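Side-chain contact in Rik1-associated factor 1 (Schizosaccharomyces pombe, PDB 4O9D), which serves in the Clr4 methyltransferase complex, which ubiquitylates and methylates histone H3 to establish heterochromatin: residues A[216-219]-A[224-227]. Numbering follows the deposited sequence.
Sequences ALFD and SFVQ
Phe225 turns the edge of its ring toward the face of Phe218 in a T-shaped stack, the planes at 81° and the centroids 5.7 Å apart. Phe225 CG lies anti to the backbone N (chi1 180°), which swings the ring along the strand until CD1 is 4.0 Å from Phe218 CZ and CE1 reaches the methyl of Ala216. Phe218 CG lies beside its own backbone N (chi1 -72°), which sets the ring over the neighbouring backbone, with CD2 3.5 Å from Phe225 N. Tyr173 touches Phe218 and Ala216 and stacks on the Phe225 ring. An alanine in place of Phe218 would probably leave the Phe225 edge without its aromatic face and open a gap beside Tyr173. Across the sheet, Leu217 and Val226 run side by side, Leu217 CD2 4.1 Å from Val226 CG1, while Val226 CG2 reaches Asp219 CB. Leu217 O accepts a bond from Val226 N (2.9 Å) and a weak one from Gln227 N, so two residues face one: a classic beta bulge. Asp219 N binds Ser224 O at 2.8 Å near the turn, where the Asp219 carboxylate bonds Ser221 and Thr222 and pairs with Lys198. The bulged hairpin forms the outer two strands of a four-stranded blade in the WD-repeat beta-propeller, the part of the longer protein this chain holds.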
loop_
_atom_site.group_PDB
_atom_site.type_symbol
_atom_site.label_atom_id
_atom_site.label_comp_id
_atom_site.label_asym_id
_atom_site.label_seq_id
_atom_site.Cartn_x
_atom_site.Cartn_y
_atom_site.Cartn_z
ATOM N N ALA A 216 -5.316 15.612 -6.815
ATOM C CA ALA A 216 -4.618 16.899 -6.917
ATOM C C ALA A 216 -3.096 16.759 -6.944
ATOM O O ALA A 216 -2.546 15.709 -6.574
ATOM C CB ALA A 216 -5.013 17.809 -5.764
ATOM N N LEU A 217 -2.417 17.822 -7.375
ATOM C CA LEU A 217 -0.968 17.815 -7.427
ATOM C C LEU A 217 -0.399 18.962 -6.607
ATOM O O LEU A 217 -0.955 20.068 -6.622
ATOM C CB LEU A 217 -0.504 17.966 -8.868
ATOM C CG LEU A 217 0.971 17.649 -9.153
ATOM C CD1 LEU A 217 1.287 16.126 -9.006
ATOM C CD2 LEU A 217 1.359 18.177 -10.558
ATOM N N PHE A 218 0.718 18.705 -5.921
ATOM C CA PHE A 218 1.415 19.734 -5.139
ATOM C C PHE A 218 2.908 19.787 -5.534
ATOM O O PHE A 218 3.486 18.783 -5.963
ATOM C CB PHE A 218 1.307 19.422 -3.646
ATOM C CG PHE A 218 -0.065 19.647 -3.058
ATOM C CD1 PHE A 218 -1.067 18.688 -3.195
ATOM C CD2 PHE A 218 -0.337 20.802 -2.346
ATOM C CE1 PHE A 218 -2.331 18.899 -2.642
ATOM C CE2 PHE A 218 -1.584 21.024 -1.796
ATOM C CZ PHE A 218 -2.589 20.080 -1.946
ATOM N N ASP A 219 3.539 20.951 -5.396
ATOM C CA ASP A 219 4.990 21.040 -5.558
ATOM C C ASP A 219 5.648 20.755 -4.205
ATOM O O ASP A 219 5.278 21.364 -3.189
ATOM C CB ASP A 219 5.391 22.440 -6.056
ATOM C CG ASP A 219 6.882 22.581 -6.215
ATOM O OD1 ASP A 219 7.435 21.939 -7.131
ATOM O OD2 ASP A 219 7.499 23.295 -5.397
ATOM N N SER A 224 3.307 23.806 -2.250
ATOM C CA SER A 224 2.144 24.564 -2.705
ATOM C C SER A 224 1.260 23.762 -3.665
ATOM O O SER A 224 1.732 22.877 -4.391
ATOM C CB SER A 224 2.597 25.863 -3.374
ATOM O OG SER A 224 3.508 25.562 -4.421
ATOM N N PHE A 225 -0.025 24.072 -3.656
ATOM C CA PHE A 225 -0.971 23.478 -4.606
ATOM C C PHE A 225 -0.600 23.853 -6.031
ATOM O O PHE A 225 -0.274 25.010 -6.302
ATOM C CB PHE A 225 -2.370 23.997 -4.286
ATOM C CG PHE A 225 -3.445 23.470 -5.184
ATOM C CD1 PHE A 225 -3.970 22.201 -4.987
ATOM C CD2 PHE A 225 -3.957 24.254 -6.207
ATOM C CE1 PHE A 225 -4.979 21.715 -5.802
ATOM C CE2 PHE A 225 -4.973 23.766 -7.033
ATOM C CZ PHE A 225 -5.481 22.500 -6.822
ATOM N N VAL A 226 -0.657 22.884 -6.948
ATOM C CA VAL A 226 -0.357 23.146 -8.344
ATOM C C VAL A 226 -1.605 23.032 -9.232
ATOM O O VAL A 226 -1.880 23.943 -10.006
ATOM C CB VAL A 226 0.780 22.235 -8.848
ATOM C CG1 VAL A 226 0.896 22.267 -10.368
ATOM C CG2 VAL A 226 2.101 22.626 -8.160
ATOM N N GLN A 227 -2.360 21.937 -9.119
ATOM C CA GLN A 227 -3.531 21.735 -9.971
ATOM C C GLN A 227 -4.460 20.613 -9.459
ATOM O O GLN A 227 -4.045 19.713 -8.702
ATOM C CB GLN A 227 -3.084 21.381 -11.392
ATOM C CG GLN A 227 -2.606 19.947 -11.533
ATOM C CD GLN A 227 -2.102 19.588 -12.932
ATOM O OE1 GLN A 227 -1.422 20.378 -13.582
ATOM N NE2 GLN A 227 -2.413 18.371 -13.385
#